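Local coordinates for protein regulator of nonsense transcripts 2 (Homo sapiens, PDB 4CEM) that probably serves as a scaffold in nonsense-mediated mRNA decay and carries three MIF4G domains, the first of them in this fragment, at residues E20-H23 against L24-L28; M288-Q291 against K292-N296. All blocks are in the same frame, centred on the assembly; numbering follows the deposited sequence.

Interaction 1 of 2, residues E20-H23 against L24-L28; sequences ERHH and LRKEL
R21 and R25, one helical turn apart, run side by side in the same direction, the aliphatic part of the first lying over the guanidinium of the second. CG of R21 sits above one face of the R25 group, offset toward its rim, and CD of R21 comes to 3.5 Å from NH2 of R25. The two guanidinium planes stand 76° apart, which brings R25 NH2 to the edge of the R21 group, 3.8 Å from R21 NE. The like charges are probably offset by carboxylates: R21 pairs with D201, while R25 forms salt bridges to D201, D202 and E155 and a hydrogen bond to the carbonyl of H198. From CG to NE the chain of R25 is extended (chi2 180°), carrying its charge straight out to those acids. With an alanine here, D202 and E155 would probably lose a cationic partner, and the R21 methylenes the flat group they lie over. H23 and L24 engage near the backbone: CB of L24 lies 3.4 Å from E20 O, which accepts a hydrogen bond from L24 N; H23 O accepts one from E27 N, and the H23 ring meets that of W19. On another side of the helix, H22 and K26 also point the same way, NE2 of H22 lying 4.2 Å from NZ of K26, whose salt bridge is to E226. R25 N is hydrogen-bonded to R21 O (3.1 Å). Such i to i+4 packing along an alpha-helix sets R21, R25 and K26 to reach acidic residues of the helical MIF4G region.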
loop_
_atom_site.group_PDB
_atom_site.type_symbol
_atom_site.label_atom_id
_atom_site.label_comp_id
_atom_site.label_asym_id
_atom_site.label_seq_id
_atom_site.Cartn_x
_atom_site.Cartn_y
_atom_site.Cartn_z
ATOM N N GLU A 20 -17.073 4.769 2.284
ATOM C CA GLU A 20 -16.507 5.828 1.438
ATOM C C GLU A 20 -15.484 5.235 0.476
ATOM O O GLU A 20 -15.543 5.460 -0.734
ATOM C CB GLU A 20 -15.841 6.913 2.289
ATOM C CG GLU A 20 -16.828 7.898 2.901
ATOM C CD GLU A 20 -16.268 8.674 4.093
ATOM O OE1 GLU A 20 -15.138 8.376 4.552
ATOM O OE2 GLU A 20 -16.979 9.585 4.582
ATOM N N ARG A 21 -14.565 4.458 1.034
ATOM C CA ARG A 21 -13.577 3.741 0.249
ATOM C C ARG A 21 -14.260 2.887 -0.822
ATOM O O ARG A 21 -13.880 2.922 -1.988
ATOM C CB ARG A 21 -12.708 2.866 1.166
ATOM C CG ARG A 21 -11.467 2.302 0.499
ATOM C CD ARG A 21 -10.405 1.869 1.499
ATOM N NE ARG A 21 -10.730 0.589 2.135
ATOM C CZ ARG A 21 -11.278 0.441 3.346
ATOM N NH1 ARG A 21 -11.576 1.495 4.105
ATOM N NH2 ARG A 21 -11.528 -0.782 3.809
ATOM N N HIS A 22 -15.287 2.149 -0.428
ATOM C CA HIS A 22 -15.929 1.213 -1.333
ATOM C C HIS A 22 -16.657 1.929 -2.430
ATOM O O HIS A 22 -16.502 1.610 -3.611
ATOM C CB HIS A 22 -16.888 0.319 -0.555
ATOM C CG HIS A 22 -17.702 -0.604 -1.418
ATOM N ND1 HIS A 22 -17.219 -1.762 -1.892
ATOM C CD2 HIS A 22 -19.007 -0.507 -1.874
ATOM C CE1 HIS A 22 -18.161 -2.372 -2.630
ATOM N NE2 HIS A 22 -19.257 -1.604 -2.615
ATOM N N HIS A 23 -17.456 2.916 -2.061
ATOM C CA HIS A 23 -18.233 3.631 -3.060
ATOM C C HIS A 23 -17.360 4.307 -4.074
ATOM O O HIS A 23 -17.678 4.292 -5.258
ATOM C CB HIS A 23 -19.168 4.642 -2.410
ATOM C CG HIS A 23 -20.355 4.013 -1.715
ATOM N ND1 HIS A 23 -21.088 3.030 -2.278
ATOM C CD2 HIS A 23 -20.935 4.277 -0.478
ATOM C CE1 HIS A 23 -22.077 2.672 -1.442
ATOM N NE2 HIS A 23 -21.986 3.442 -0.341
ATOM N N LEU A 24 -16.252 4.898 -3.631
ATOM C CA LEU A 24 -15.335 5.584 -4.553
ATOM C C LEU A 24 -14.709 4.626 -5.567
ATOM O O LEU A 24 -14.698 4.890 -6.775
ATOM C CB LEU A 24 -14.220 6.306 -3.786
ATOM C CG LEU A 24 -13.209 7.069 -4.654
ATOM C CD1 LEU A 24 -13.945 8.006 -5.601
ATOM C CD2 LEU A 24 -12.209 7.821 -3.780
ATOM N N ARG A 25 -14.187 3.518 -5.059
ATOM C CA ARG A 25 -13.567 2.508 -5.900
ATOM C C ARG A 25 -14.523 1.978 -6.972
ATOM O O ARG A 25 -14.132 1.773 -8.123
ATOM C CB ARG A 25 -13.076 1.350 -5.031
ATOM C CG ARG A 25 -11.839 1.671 -4.213
ATOM C CD ARG A 25 -11.413 0.479 -3.378
ATOM N NE ARG A 25 -10.229 0.784 -2.584
ATOM C CZ ARG A 25 -9.654 -0.052 -1.723
ATOM N NH1 ARG A 25 -10.140 -1.269 -1.526
ATOM N NH2 ARG A 25 -8.583 0.333 -1.048
ATOM N N LYS A 26 -15.772 1.755 -6.570
ATOM C CA LYS A 26 -16.812 1.211 -7.434
ATOM C C LYS A 26 -17.140 2.193 -8.543
ATOM O O LYS A 26 -17.397 1.814 -9.680
ATOM C CB LYS A 26 -18.067 0.958 -6.602
ATOM C CG LYS A 26 -18.963 -0.153 -7.110
ATOM C CD LYS A 26 -18.418 -1.525 -6.738
ATOM C CE LYS A 26 -19.420 -2.613 -7.071
ATOM N NZ LYS A 26 -20.742 -2.337 -6.433
ATOM N N GLU A 27 -17.117 3.470 -8.189
ATOM C CA GLU A 27 -17.458 4.554 -9.098
ATOM C C GLU A 27 -16.320 4.759 -10.110
ATOM O O GLU A 27 -16.551 4.807 -11.308
ATOM C CB GLU A 27 -17.705 5.821 -8.271
ATOM C CG GLU A 27 -18.428 6.946 -8.987
ATOM C CD GLU A 27 -18.168 8.322 -8.366
ATOM O OE1 GLU A 27 -17.803 8.399 -7.168
ATOM O OE2 GLU A 27 -18.333 9.338 -9.080
ATOM N N LEU A 28 -15.093 4.863 -9.605
ATOM C CA LEU A 28 -13.903 5.003 -10.435
ATOM C C LEU A 28 -13.653 3.815 -11.354
ATOM O O LEU A 28 -13.307 4.005 -12.523
ATOM C CB LEU A 28 -12.666 5.227 -9.554
ATOM C CG LEU A 28 -12.463 6.668 -9.095
ATOM C CD1 LEU A 28 -11.172 6.784 -8.298
ATOM C CD2 LEU A 28 -12.461 7.612 -10.293
#

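Interaction 2 of 2, residues M288-Q291 against K292-N296; sequences MSYQ and KLLAN
M288, a selenomethionine, and K292 cross obliquely on the outer side of the helix. The chain of K292 is extended beyond CG, with chi2 at 176°, and runs back along the helix toward M288, whose own chain is bent at chi2 and chi3. CE of M288 thereby swings toward K292, where it meets CE and NZ of the lysine; CG of M288 lies 3.9 Å from the same NZ. The touching groups are thus the methyl end of one chain and the last methylene and ammonium of the other, a van der Waals contact of a methyl with the end of the lysine chain. Around the helix, Y290 and L294 are also set at a slant to each other. CG of Y290 is anti to the backbone N (chi1 172°), which puts the ring beside the carbonyl carbon and lets its OH end lean toward L294, 4.1 Å from CD1. The other methyl, CD2, approaches the ring from an oblique direction and is 4.4 Å from CE2 of Y290. That same CD2 also has Q291 as a neighbour, whose side chain runs alongside the leucine and brings OE1 to 3.5 Å from it. Main-chain bonds hold these residues in step: L294 N is hydrogen-bonded to Y290 O (2.7 Å), and L293 N likewise to S289 O. Much of this turn is at the surface, but some of its side chains pack on neighbours. L293 packs on L247, H250 and L251 of helix 230-259, Y290 and L294 touch L311 in the loop after helix 283-303, and N296 rests on V189 and I193 of helix 189-204.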
loop_
_atom_site.group_PDB
_atom_site.type_symbol
_atom_site.label_atom_id
_atom_site.label_comp_id
_atom_site.label_asym_id
_atom_site.label_seq_id
_atom_site.Cartn_x
_atom_site.Cartn_y
_atom_site.Cartn_z
HETATM N N MSE A 288 13.478 -2.895 22.666
HETATM C CA MSE A 288 12.843 -1.805 21.921
HETATM C C MSE A 288 12.235 -2.358 20.663
HETATM O O MSE A 288 11.053 -2.143 20.394
HETATM C CB MSE A 288 13.871 -0.740 21.546
HETATM C CG MSE A 288 13.276 0.403 20.724
HETATM SE SE MSE A 288 12.572 1.778 21.946
HETATM C CE MSE A 288 10.709 1.956 21.280
ATOM N N SER A 289 13.048 -3.063 19.880
ATOM C CA SER A 289 12.620 -3.599 18.590
ATOM C C SER A 289 11.690 -4.800 18.742
ATOM O O SER A 289 10.874 -5.067 17.857
ATOM C CB SER A 289 13.828 -4.001 17.746
ATOM O OG SER A 289 14.353 -5.238 18.187
ATOM N N TYR A 290 11.830 -5.538 19.843
ATOM C CA TYR A 290 10.880 -6.601 20.166
ATOM C C TYR A 290 9.493 -5.991 20.341
ATOM O O TYR A 290 8.524 -6.458 19.739
ATOM C CB TYR A 290 11.289 -7.356 21.438
ATOM C CG TYR A 290 10.246 -8.344 21.931
ATOM C CD1 TYR A 290 10.225 -9.658 21.468
ATOM C CD2 TYR A 290 9.278 -7.961 22.863
ATOM C CE1 TYR A 290 9.272 -10.561 21.917
ATOM C CE2 TYR A 290 8.323 -8.856 23.317
ATOM C CZ TYR A 290 8.323 -10.153 22.840
ATOM O OH TYR A 290 7.373 -11.040 23.287
ATOM N N GLN A 291 9.413 -4.940 21.156
ATOM C CA GLN A 291 8.146 -4.256 21.412
ATOM C C GLN A 291 7.465 -3.793 20.128
ATOM O O GLN A 291 6.239 -3.858 20.016
ATOM C CB GLN A 291 8.348 -3.063 22.358
ATOM C CG GLN A 291 8.348 -3.432 23.832
ATOM C CD GLN A 291 6.990 -3.909 24.316
ATOM O OE1 GLN A 291 6.555 -5.015 23.992
ATOM N NE2 GLN A 291 6.315 -3.078 25.103
ATOM N N LYS A 292 8.263 -3.336 19.167
ATOM C CA LYS A 292 7.748 -2.904 17.867
ATOM C C LYS A 292 7.370 -4.090 16.976
ATOM O O LYS A 292 6.396 -4.010 16.225
ATOM C CB LYS A 292 8.766 -1.999 17.166
ATOM C CG LYS A 292 8.974 -0.688 17.902
ATOM C CD LYS A 292 10.049 0.181 17.273
ATOM C CE LYS A 292 10.135 1.505 18.014
ATOM N NZ LYS A 292 11.430 2.207 17.808
ATOM N N LEU A 293 8.134 -5.181 17.062
ATOM C CA LEU A 293 7.824 -6.410 16.326
ATOM C C LEU A 293 6.553 -7.073 16.869
ATOM O O LEU A 293 5.764 -7.638 16.108
ATOM C CB LEU A 293 8.990 -7.399 16.400
ATOM C CG LEU A 293 8.903 -8.582 15.428
ATOM C CD1 LEU A 293 9.459 -8.197 14.064
ATOM C CD2 LEU A 293 9.625 -9.803 15.984
ATOM N N LEU A 294 6.373 -7.015 18.188
ATOM C CA LEU A 294 5.144 -7.488 18.832
ATOM C C LEU A 294 3.948 -6.644 18.383
ATOM O O LEU A 294 2.889 -7.185 18.078
ATOM C CB LEU A 294 5.289 -7.425 20.357
ATOM C CG LEU A 294 4.135 -7.928 21.232
ATOM C CD1 LEU A 294 4.112 -9.447 21.300
ATOM C CD2 LEU A 294 4.244 -7.339 22.629
ATOM N N ALA A 295 4.129 -5.323 18.337
ATOM C CA ALA A 295 3.067 -4.406 17.916
ATOM C C ALA A 295 2.625 -4.679 16.475
ATOM O O ALA A 295 1.432 -4.797 16.196
ATOM C CB ALA A 295 3.516 -2.960 18.067
ATOM N N ASN A 296 3.594 -4.788 15.574
ATOM C CA ASN A 296 3.324 -5.103 14.170
ATOM C C ASN A 296 2.717 -6.487 13.956
ATOM O O ASN A 296 1.916 -6.683 13.042
ATOM C CB ASN A 296 4.609 -5.013 13.351
ATOM C CG ASN A 296 5.150 -3.610 13.272
ATOM O OD1 ASN A 296 4.445 -2.645 13.549
ATOM N ND2 ASN A 296 6.409 -3.487 12.888
#

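Interactions 1 and 2 are each a single turn-to-turn contact within one helix, near the two ends of the modelled chain: helix 6-33 for the first, helix 283-303 for the second. They lie on opposite sides of the chain's centre, with their own centres 34 Å apart and their nearest atoms about 17 Å apart, so they do not touch. Helix 189-204 is a neighbour of both, supplying D201 and the H198 carbonyl to interaction 1 and V189 and I193 to the helix of interaction 2. Their characters differ: 20-28 docks chiefly through charge, whereas 288-296 packs mainly through apolar side chains.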